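Local coordinates for protein sialidase B (Streptococcus pneumoniae serotype 4, PDB 4XJW) that cleaves terminal alpha-2,3-, alpha-2,6- and alpha-2,8-linked sialic acid from oligosaccharides, glycoproteins and glycolipids, and acts as an intramolecular trans-sialidase, at residues S252-F260 and A422-W433; K334-Y345 and S411-N419. The protein carries 1 engineered substitution. All coordinates share one frame; numbering follows the deposited sequence.

Interaction 1: S252-F260 and A422-W433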
loop_
_atom_site.group_PDB
_atom_site.type_symbol
_atom_site.label_atom_id
_atom_site.label_comp_id
_atom_site.label_asym_id
_atom_site.label_seq_id
_atom_site.Cartn_x
_atom_site.Cartn_y
_atom_site.Cartn_z
ATOM N N SER A 252 -7.975 2.217 -15.497
ATOM C CA SER A 252 -9.401 1.933 -15.384
ATOM C C SER A 252 -9.926 2.092 -13.966
ATOM O O SER A 252 -9.176 1.954 -12.997
ATOM C CB SER A 252 -9.699 0.513 -15.867
ATOM O OG SER A 252 -9.068 -0.447 -15.009
ATOM N N GLU A 253 -11.221 2.361 -13.834
ATOM C CA GLU A 253 -11.828 2.391 -12.502
ATOM C C GLU A 253 -11.669 0.994 -11.910
ATOM O O GLU A 253 -11.928 0.001 -12.576
ATOM C CB GLU A 253 -13.305 2.787 -12.565
ATOM C CG GLU A 253 -13.919 3.112 -11.190
ATOM C CD GLU A 253 -13.287 4.341 -10.506
ATOM O OE1 GLU A 253 -12.638 5.148 -11.208
ATOM O OE2 GLU A 253 -13.453 4.512 -9.269
ATOM N N PRO A 254 -11.193 0.904 -10.663
ATOM C CA PRO A 254 -10.927 -0.419 -10.085
ATOM C C PRO A 254 -12.158 -1.325 -9.970
ATOM O O PRO A 254 -13.298 -0.854 -9.844
ATOM C CB PRO A 254 -10.434 -0.081 -8.681
ATOM C CG PRO A 254 -9.827 1.285 -8.813
ATOM C CD PRO A 254 -10.758 1.995 -9.779
ATOM N N ILE A 255 -11.902 -2.625 -10.032
ATOM C CA ILE A 255 -12.917 -3.634 -9.747
ATOM C C ILE A 255 -12.338 -4.560 -8.700
ATOM O O ILE A 255 -11.142 -4.473 -8.394
ATOM C CB ILE A 255 -13.322 -4.451 -11.000
ATOM C CG1 ILE A 255 -12.126 -5.238 -11.568
ATOM C CG2 ILE A 255 -13.942 -3.529 -12.022
ATOM C CD1 ILE A 255 -12.502 -6.251 -12.655
ATOM N N PHE A 256 -13.165 -5.447 -8.152
ATOM C CA PHE A 256 -12.642 -6.444 -7.216
ATOM C C PHE A 256 -12.311 -7.748 -7.915
ATOM O O PHE A 256 -13.085 -8.233 -8.744
ATOM C CB PHE A 256 -13.620 -6.742 -6.065
ATOM C CG PHE A 256 -13.906 -5.569 -5.182
ATOM C CD1 PHE A 256 -12.897 -4.996 -4.414
ATOM C CD2 PHE A 256 -15.187 -5.046 -5.094
ATOM C CE1 PHE A 256 -13.170 -3.904 -3.597
ATOM C CE2 PHE A 256 -15.466 -3.965 -4.283
ATOM C CZ PHE A 256 -14.459 -3.390 -3.529
ATOM N N ALA A 257 -11.159 -8.310 -7.556
ATOM C CA ALA A 257 -10.773 -9.659 -7.952
ATOM C C ALA A 257 -11.204 -10.686 -6.911
ATOM O O ALA A 257 -11.600 -11.807 -7.259
ATOM C CB ALA A 257 -9.273 -9.747 -8.198
ATOM N N MET A 258 -11.095 -10.319 -5.634
ATOM C CA MET A 258 -11.567 -11.158 -4.529
ATOM C C MET A 258 -12.187 -10.259 -3.482
ATOM O O MET A 258 -11.595 -9.247 -3.089
ATOM C CB MET A 258 -10.416 -11.954 -3.890
ATOM C CG MET A 258 -9.749 -12.960 -4.817
ATOM S SD MET A 258 -8.527 -13.955 -3.944
ATOM C CE MET A 258 -7.839 -14.880 -5.316
ATOM N N LYS A 259 -13.378 -10.624 -3.021
ATOM C CA LYS A 259 -14.068 -9.818 -2.029
ATOM C C LYS A 259 -14.941 -10.683 -1.140
ATOM O O LYS A 259 -15.384 -11.771 -1.539
ATOM C CB LYS A 259 -14.933 -8.767 -2.709
ATOM C CG LYS A 259 -16.157 -9.368 -3.370
ATOM C CD LYS A 259 -17.076 -8.298 -3.916
ATOM C CE LYS A 259 -17.341 -7.274 -2.843
ATOM N NZ LYS A 259 -18.290 -6.208 -3.267
ATOM N N PHE A 260 -15.165 -10.190 0.074
ATOM C CA PHE A 260 -16.115 -10.767 1.012
ATOM C C PHE A 260 -17.123 -9.697 1.381
ATOM O O PHE A 260 -16.823 -8.500 1.314
ATOM C CB PHE A 260 -15.412 -11.208 2.294
ATOM C CG PHE A 260 -14.694 -12.515 2.186
ATOM C CD1 PHE A 260 -15.334 -13.645 1.696
ATOM C CD2 PHE A 260 -13.370 -12.624 2.599
ATOM C CE1 PHE A 260 -14.669 -14.870 1.634
ATOM C CE2 PHE A 260 -12.701 -13.843 2.527
ATOM C CZ PHE A 260 -13.352 -14.958 2.043
ATOM N N ALA A 422 -5.909 -18.771 -2.267
ATOM C CA ALA A 422 -6.932 -18.969 -3.293
ATOM C C ALA A 422 -6.449 -18.413 -4.608
ATOM O O ALA A 422 -5.540 -17.591 -4.630
ATOM C CB ALA A 422 -8.223 -18.315 -2.900
ATOM N N MET A 423 -7.098 -18.841 -5.688
ATOM C CA MET A 423 -6.779 -18.353 -7.022
ATOM C C MET A 423 -8.053 -17.912 -7.725
ATOM O O MET A 423 -9.124 -18.471 -7.483
ATOM C CB MET A 423 -6.065 -19.438 -7.829
ATOM C CG MET A 423 -6.934 -20.577 -8.269
ATOM S SD MET A 423 -6.105 -21.627 -9.479
ATOM C CE MET A 423 -5.096 -20.496 -10.348
ATOM N N THR A 424 -7.943 -16.881 -8.561
ATOM C CA THR A 424 -9.013 -16.526 -9.468
ATOM C C THR A 424 -8.388 -16.325 -10.836
ATOM O O THR A 424 -7.160 -16.177 -10.947
ATOM C CB THR A 424 -9.794 -15.262 -9.013
ATOM O OG1 THR A 424 -10.847 -15.005 -9.955
ATOM C CG2 THR A 424 -8.885 -14.033 -8.927
ATOM N N THR A 425 -9.223 -16.360 -11.867
ATOM C CA THR A 425 -8.757 -16.169 -13.232
ATOM C C THR A 425 -9.611 -15.130 -13.926
ATOM O O THR A 425 -10.742 -14.868 -13.529
ATOM C CB THR A 425 -8.812 -17.462 -14.066
ATOM O OG1 THR A 425 -10.178 -17.830 -14.291
ATOM C CG2 THR A 425 -8.076 -18.610 -13.373
ATOM N N SER A 426 -9.057 -14.537 -14.973
ATOM C CA SER A 426 -9.811 -13.622 -15.809
ATOM C C SER A 426 -9.615 -14.033 -17.252
ATOM O O SER A 426 -8.493 -14.304 -17.682
ATOM C CB SER A 426 -9.343 -12.182 -15.632
ATOM O OG SER A 426 -9.978 -11.360 -16.604
ATOM N N GLN A 427 -10.712 -14.064 -17.997
ATOM C CA GLN A 427 -10.666 -14.419 -19.405
ATOM C C GLN A 427 -10.675 -13.169 -20.277
ATOM O O GLN A 427 -10.640 -13.262 -21.507
ATOM C CB GLN A 427 -11.849 -15.324 -19.752
ATOM C CG GLN A 427 -11.696 -16.751 -19.230
ATOM C CD GLN A 427 -12.968 -17.288 -18.600
ATOM O OE1 GLN A 427 -14.030 -16.671 -18.696
ATOM N NE2 GLN A 427 -12.866 -18.440 -17.943
ATOM N N ASN A 428 -10.728 -11.997 -19.646
ATOM C CA ASN A 428 -10.783 -10.740 -20.395
ATOM C C ASN A 428 -9.746 -9.724 -19.908
ATOM O O ASN A 428 -10.007 -8.510 -19.867
ATOM C CB ASN A 428 -12.196 -10.153 -20.355
ATOM C CG ASN A 428 -12.757 -10.099 -18.955
ATOM O OD1 ASN A 428 -11.997 -10.050 -17.988
ATOM N ND2 ASN A 428 -14.084 -10.120 -18.829
ATOM N N ARG A 429 -8.581 -10.251 -19.525
ATOM C CA ARG A 429 -7.430 -9.436 -19.132
ATOM C C ARG A 429 -7.763 -8.418 -18.039
ATOM O O ARG A 429 -7.345 -7.257 -18.101
ATOM C CB ARG A 429 -6.817 -8.741 -20.352
ATOM C CG ARG A 429 -6.437 -9.709 -21.460
ATOM C CD ARG A 429 -5.808 -8.971 -22.637
ATOM N NE ARG A 429 -5.378 -9.896 -23.682
ATOM C CZ ARG A 429 -6.139 -10.249 -24.713
ATOM N NH1 ARG A 429 -7.363 -9.745 -24.836
ATOM N NH2 ARG A 429 -5.679 -11.097 -25.622
ATOM N N GLY A 430 -8.532 -8.850 -17.046
ATOM C CA GLY A 430 -8.787 -8.026 -15.880
ATOM C C GLY A 430 -10.044 -7.174 -15.938
ATOM O O GLY A 430 -10.246 -6.321 -15.079
ATOM N N GLU A 431 -10.901 -7.390 -16.934
ATOM C CA GLU A 431 -12.177 -6.675 -16.968
ATOM C C GLU A 431 -13.215 -7.285 -16.026
ATOM O O GLU A 431 -14.135 -6.595 -15.578
ATOM C CB GLU A 431 -12.720 -6.581 -18.405
ATOM C CG GLU A 431 -11.840 -5.726 -19.313
ATOM C CD GLU A 431 -11.989 -6.071 -20.780
ATOM O OE1 GLU A 431 -13.075 -6.555 -21.160
ATOM O OE2 GLU A 431 -11.019 -5.879 -21.548
ATOM N N SER A 432 -13.053 -8.575 -15.730
ATOM C CA SER A 432 -13.789 -9.242 -14.660
ATOM C C SER A 432 -12.997 -10.459 -14.180
ATOM O O SER A 432 -12.139 -10.969 -14.899
ATOM C CB SER A 432 -15.186 -9.665 -15.120
ATOM O OG SER A 432 -15.113 -10.685 -16.096
ATOM N N TRP A 433 -13.318 -10.923 -12.972
ATOM C CA TRP A 433 -12.645 -12.058 -12.347
ATOM C C TRP A 433 -13.656 -13.118 -11.935
ATOM O O TRP A 433 -14.768 -12.792 -11.504
ATOM C CB TRP A 433 -11.860 -11.595 -11.109
ATOM C CG TRP A 433 -10.760 -10.638 -11.438
ATOM C CD1 TRP A 433 -10.829 -9.270 -11.417
ATOM C CD2 TRP A 433 -9.436 -10.965 -11.873
ATOM N NE1 TRP A 433 -9.615 -8.732 -11.780
ATOM C CE2 TRP A 433 -8.747 -9.751 -12.073
ATOM C CE3 TRP A 433 -8.753 -12.172 -12.086
ATOM C CZ2 TRP A 433 -7.409 -9.706 -12.511
ATOM C CZ3 TRP A 433 -7.420 -12.129 -12.513
ATOM C CH2 TRP A 433 -6.764 -10.902 -12.711
HETATM O O HOH W 1 -14.369 -9.070 -11.094
#
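A257 sets its methyl on the indole of W433. CB stands 3.6 Å from the centroid of the five-membered ring of W433 and 8° off the ring normal, a CH-pi contact over the face. S426 CB lies against the opposite face, toward the rim, and the indole is held between the two residues. The first torsion of W433 (chi1 -63°) turns CG away from the carbonyl carbon and places one face of the indole against A257 CB. NE1 is bonded to T241 OG1 on strand 237-244, which fixes the rotation of the ring.

I255 reaches the same region with one branch. Its CG1 sits between the backbone N and the carbonyl carbon (chi1 62°), and CD1 ends 3.3 Å from G430 O. The same methyl is 3.7 Å from W433 CD1. A257 and M258 form a classic beta bulge opposite I239, and from it the extended side chain of M258 reaches out to strand 420-426. Its terminal CE meets A422 O at 3.6 Å and T424 CG2 at 3.9 Å. No direct hydrogen bond joins the segments. Instead one water donates to F256 O and accepts from W433 N, both at 2.8 Å.

Residues 426-433 read S-x-N-x-G-x-S-W, an Asp-box hairpin with N428 at the Asp position. S426 OG accepts from N428 N in an ST turn, and from G430 N at 2.9 Å. N428 accepts from S432 N through OD1 and donates to S432 OG through ND2. The contact thus joins the outermost strand of one propeller blade, 255-256, to the Asp box beside strand 420-426 of another. With apolar packing and a single water bridge across it, the interface probably depends on the fit of side chains, while the polar bonds keep the hairpin in shape.

Interaction 2: K334-Y345 and S411-N419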
loop_
_atom_site.group_PDB
_atom_site.type_symbol
_atom_site.label_atom_id
_atom_site.label_comp_id
_atom_site.label_asym_id
_atom_site.label_seq_id
_atom_site.Cartn_x
_atom_site.Cartn_y
_atom_site.Cartn_z
ATOM N N LYS A 334 -12.533 -28.967 5.649
ATOM C CA LYS A 334 -13.207 -29.337 6.893
ATOM C C LYS A 334 -14.122 -28.213 7.336
ATOM O O LYS A 334 -13.813 -27.038 7.138
ATOM C CB LYS A 334 -12.191 -29.655 7.996
ATOM C CG LYS A 334 -11.310 -30.860 7.702
ATOM C CD LYS A 334 -10.364 -31.166 8.846
ATOM C CE LYS A 334 -9.317 -30.083 9.003
ATOM N NZ LYS A 334 -8.396 -30.357 10.132
ATOM N N LEU A 335 -15.260 -28.577 7.923
ATOM C CA LEU A 335 -16.188 -27.590 8.458
ATOM C C LEU A 335 -16.625 -27.943 9.874
ATOM O O LEU A 335 -16.756 -29.118 10.225
ATOM C CB LEU A 335 -17.431 -27.471 7.580
ATOM C CG LEU A 335 -17.271 -26.947 6.154
ATOM C CD1 LEU A 335 -18.575 -27.072 5.376
ATOM C CD2 LEU A 335 -16.787 -25.509 6.167
ATOM N N LYS A 336 -16.858 -26.909 10.673
ATOM C CA LYS A 336 -17.403 -27.063 12.014
ATOM C C LYS A 336 -18.794 -26.461 12.027
ATOM O O LYS A 336 -19.000 -25.332 11.567
ATOM C CB LYS A 336 -16.514 -26.364 13.046
ATOM C CG LYS A 336 -17.196 -26.118 14.393
ATOM C CD LYS A 336 -16.224 -25.557 15.411
ATOM C CE LYS A 336 -15.156 -26.578 15.739
ATOM N NZ LYS A 336 -14.167 -26.069 16.730
ATOM N N LYS A 337 -19.761 -27.214 12.538
ATOM C CA LYS A 337 -21.125 -26.720 12.590
ATOM C C LYS A 337 -21.341 -25.998 13.911
ATOM O O LYS A 337 -20.753 -26.369 14.925
ATOM C CB LYS A 337 -22.119 -27.870 12.433
ATOM C CG LYS A 337 -23.520 -27.405 12.086
ATOM C CD LYS A 337 -24.495 -28.571 11.985
ATOM C CE LYS A 337 -25.889 -28.088 11.607
ATOM N NZ LYS A 337 -26.883 -29.204 11.586
ATOM N N ASN A 338 -22.173 -24.963 13.905
ATOM C CA ASN A 338 -22.406 -24.199 15.125
ATOM C C ASN A 338 -22.935 -25.094 16.245
ATOM O O ASN A 338 -23.860 -25.880 16.035
ATOM C CB ASN A 338 -23.369 -23.044 14.869
ATOM C CG ASN A 338 -23.347 -22.012 15.985
ATOM O OD1 ASN A 338 -22.416 -21.967 16.793
ATOM N ND2 ASN A 338 -24.370 -21.176 16.028
ATOM N N GLY A 339 -22.329 -24.985 17.420
ATOM C CA GLY A 339 -22.681 -25.849 18.534
ATOM C C GLY A 339 -21.657 -26.940 18.794
ATOM O O GLY A 339 -21.450 -27.347 19.940
ATOM N N ASP A 340 -21.014 -27.417 17.731
ATOM C CA ASP A 340 -19.964 -28.428 17.847
ATOM C C ASP A 340 -18.648 -27.786 18.291
ATOM O O ASP A 340 -18.367 -26.634 17.950
ATOM C CB ASP A 340 -19.750 -29.134 16.501
ATOM C CG ASP A 340 -20.970 -29.897 16.028
ATOM O OD1 ASP A 340 -22.038 -29.787 16.669
ATOM O OD2 ASP A 340 -20.867 -30.601 14.996
ATOM N N ASN A 341 -17.838 -28.531 19.040
ATOM C CA ASN A 341 -16.501 -28.067 19.404
ATOM C C ASN A 341 -15.419 -28.682 18.523
ATOM O O ASN A 341 -14.241 -28.341 18.637
ATOM C CB ASN A 341 -16.202 -28.342 20.879
ATOM C CG ASN A 341 -16.773 -27.277 21.798
ATOM O OD1 ASN A 341 -16.906 -26.116 21.412
ATOM N ND2 ASN A 341 -17.109 -27.668 23.022
ATOM N N ASP A 342 -15.831 -29.593 17.650
ATOM C CA ASP A 342 -14.917 -30.241 16.718
ATOM C C ASP A 342 -15.385 -30.051 15.274
ATOM O O ASP A 342 -16.503 -29.589 15.024
ATOM C CB ASP A 342 -14.789 -31.729 17.052
ATOM C CG ASP A 342 -16.129 -32.373 17.363
ATOM O OD1 ASP A 342 -17.097 -31.630 17.640
ATOM O OD2 ASP A 342 -16.214 -33.621 17.337
ATOM N N PHE A 343 -14.519 -30.400 14.328
ATOM C CA PHE A 343 -14.863 -30.328 12.914
ATOM C C PHE A 343 -15.370 -31.680 12.434
ATOM O O PHE A 343 -14.585 -32.576 12.120
ATOM C CB PHE A 343 -13.646 -29.879 12.099
ATOM C CG PHE A 343 -13.351 -28.418 12.222
ATOM C CD1 PHE A 343 -12.797 -27.901 13.391
ATOM C CD2 PHE A 343 -13.652 -27.548 11.179
ATOM C CE1 PHE A 343 -12.534 -26.550 13.510
ATOM C CE2 PHE A 343 -13.395 -26.195 11.296
ATOM C CZ PHE A 343 -12.834 -25.691 12.459
ATOM N N ARG A 344 -16.688 -31.820 12.384
ATOM C CA ARG A 344 -17.310 -33.110 12.103
ATOM C C ARG A 344 -17.790 -33.244 10.656
ATOM O O ARG A 344 -18.456 -34.224 10.301
ATOM C CB ARG A 344 -18.454 -33.363 13.097
ATOM C CG ARG A 344 -17.982 -33.404 14.554
ATOM C CD ARG A 344 -19.125 -33.424 15.570
ATOM N NE ARG A 344 -19.831 -34.705 15.604
ATOM C CZ ARG A 344 -19.530 -35.713 16.421
ATOM N NH1 ARG A 344 -18.523 -35.603 17.281
ATOM N NH2 ARG A 344 -20.233 -36.839 16.375
ATOM N N TYR A 345 -17.418 -32.277 9.816
ATOM C CA TYR A 345 -17.887 -32.235 8.433
ATOM C C TYR A 345 -16.768 -31.969 7.421
ATOM O O TYR A 345 -15.726 -31.394 7.756
ATOM C CB TYR A 345 -18.987 -31.180 8.272
ATOM C CG TYR A 345 -20.183 -31.407 9.170
ATOM C CD1 TYR A 345 -20.200 -30.921 10.473
ATOM C CD2 TYR A 345 -21.291 -32.112 8.715
ATOM C CE1 TYR A 345 -21.287 -31.136 11.302
ATOM C CE2 TYR A 345 -22.384 -32.327 9.530
ATOM C CZ TYR A 345 -22.375 -31.837 10.823
ATOM O OH TYR A 345 -23.469 -32.053 11.634
ATOM N N SER A 411 -21.466 -17.681 10.133
ATOM C CA SER A 411 -21.871 -18.866 9.374
ATOM C C SER A 411 -22.259 -20.071 10.248
ATOM O O SER A 411 -21.695 -20.298 11.324
ATOM C CB SER A 411 -20.782 -19.282 8.380
ATOM O OG SER A 411 -21.252 -20.290 7.509
ATOM N N LEU A 412 -23.226 -20.839 9.758
ATOM C CA LEU A 412 -23.634 -22.091 10.398
ATOM C C LEU A 412 -22.522 -23.131 10.304
ATOM O O LEU A 412 -22.329 -23.930 11.221
ATOM C CB LEU A 412 -24.899 -22.627 9.734
ATOM C CG LEU A 412 -25.487 -23.957 10.201
ATOM C CD1 LEU A 412 -25.794 -23.910 11.688
ATOM C CD2 LEU A 412 -26.753 -24.268 9.401
ATOM N N PHE A 413 -21.811 -23.129 9.179
ATOM C CA PHE A 413 -20.648 -23.981 8.981
ATOM C C PHE A 413 -19.414 -23.108 8.777
ATOM O O PHE A 413 -19.434 -22.191 7.954
ATOM C CB PHE A 413 -20.850 -24.881 7.759
ATOM C CG PHE A 413 -21.846 -25.974 7.973
ATOM C CD1 PHE A 413 -21.481 -27.137 8.628
ATOM C CD2 PHE A 413 -23.145 -25.841 7.506
ATOM C CE1 PHE A 413 -22.401 -28.155 8.828
ATOM C CE2 PHE A 413 -24.072 -26.856 7.695
ATOM C CZ PHE A 413 -23.695 -28.013 8.355
ATOM N N LYS A 414 -18.353 -23.386 9.526
ATOM C CA LYS A 414 -17.152 -22.551 9.498
ATOM C C LYS A 414 -15.893 -23.347 9.171
ATOM O O LYS A 414 -15.738 -24.492 9.603
ATOM C CB LYS A 414 -17.003 -21.810 10.835
ATOM C CG LYS A 414 -18.047 -20.711 10.988
ATOM C CD LYS A 414 -18.076 -20.123 12.389
ATOM C CE LYS A 414 -17.048 -19.036 12.577
ATOM N NZ LYS A 414 -17.307 -18.274 13.844
ATOM N N VAL A 415 -14.997 -22.740 8.393
ATOM C CA VAL A 415 -13.722 -23.368 8.074
ATOM C C VAL A 415 -12.754 -23.245 9.242
ATOM O O VAL A 415 -12.964 -22.457 10.168
ATOM C CB VAL A 415 -13.083 -22.756 6.811
ATOM C CG1 VAL A 415 -13.996 -22.942 5.615
ATOM C CG2 VAL A 415 -12.791 -21.282 7.017
ATOM N N THR A 416 -11.689 -24.034 9.191
ATOM C CA THR A 416 -10.624 -23.959 10.181
ATOM C C THR A 416 -10.046 -22.544 10.227
ATOM O O THR A 416 -9.808 -21.944 9.178
ATOM C CB THR A 416 -9.505 -24.957 9.819
ATOM O OG1 THR A 416 -10.039 -26.292 9.791
ATOM C CG2 THR A 416 -8.362 -24.883 10.797
ATOM N N PRO A 417 -9.865 -21.986 11.436
ATOM C CA PRO A 417 -9.312 -20.634 11.594
ATOM C C PRO A 417 -7.825 -20.618 11.306
ATOM O O PRO A 417 -7.011 -20.521 12.211
ATOM C CB PRO A 417 -9.568 -20.314 13.072
ATOM C CG PRO A 417 -9.578 -21.670 13.730
ATOM C CD PRO A 417 -10.265 -22.564 12.733
ATOM N N THR A 418 -7.477 -20.718 10.028
ATOM C CA THR A 418 -6.081 -20.698 9.619
ATOM C C THR A 418 -6.013 -19.964 8.293
ATOM O O THR A 418 -7.047 -19.561 7.772
ATOM C CB THR A 418 -5.515 -22.133 9.485
ATOM O OG1 THR A 418 -4.088 -22.087 9.333
ATOM C CG2 THR A 418 -6.147 -22.865 8.303
ATOM N N ASN A 419 -4.814 -19.783 7.749
ATOM C CA ASN A 419 -4.676 -19.080 6.464
ATOM C C ASN A 419 -4.672 -20.033 5.274
ATOM O O ASN A 419 -4.151 -21.156 5.355
ATOM C CB ASN A 419 -3.404 -18.238 6.453
ATOM C CG ASN A 419 -2.174 -19.066 6.734
ATOM O OD1 ASN A 419 -1.993 -19.546 7.855
ATOM N ND2 ASN A 419 -1.323 -19.250 5.722
HETATM O O HOH W 2 -11.477 -26.131 7.268
HETATM O O HOH W 3 -9.686 -28.088 11.974
#
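F413 points its ring edge at the face of Y345. The centroids are 5.2 Å apart and the planes stand at 80°, a T-shaped pair, with F413 CE1 over the centre of the Y345 ring. K337 runs obliquely across F413. Its CG is anti to the backbone N (chi1 -164°) and the chain stays extended; this carries CB to CE past F413 CE1 and CZ, and CG lies 3.5 Å from F413 CE1. L335 crosses F413 at about a right angle, with CD1 4.0 Å from F413 CB. Its other branch, CD2, touches V415 CG1 at 3.8 Å.

K337, L335 and F413 stand on a short antiparallel pairing of strands 330-337 and 413-414; Y345 comes from strand 345-347, on the other side of 330-337. K336 and K414 form the hydrogen-bonded pair, with N-to-O bonds in both directions, and K337 with F413 is the non-hydrogen-bonded pair. N338 N adds a bond to L412 O at 2.9 Å. The sheet belongs to an insertion between propeller strands 301-308 and 420-426.

The F343 ring lies on the K336 and K414 side. K336 CB sits 3.5 Å above the centre of one face of F343, and T416 OG1 is over the opposite face, toward the rim. F343 CE2 also approaches K414 O at 3.4 Å. One water links K334 NZ, salt-bridged to D321, to T416 OG1.

How the interactions relate
Interactions 1 and 2 are about 28 Å apart between centres. Interaction 2 lies within the span of chain that interaction 1 closes, and strand 413-414 leads on to strand 420-426. Interaction 1 is nearer the centre of the molecule and has more buried residues. It joins two propeller sheets that share no direct hydrogen bond here, and the contact is carried by apolar packing and one water bridge. Interaction 2 is peripheral, within the sheet of the insertion, and pairs two strands by backbone bonds. Its rings and lysine chains pack on both faces of that pairing. In interaction 1 an aromatic ring meets side chains of another sheet; in interaction 2 the rings pack along strands already paired by their backbones.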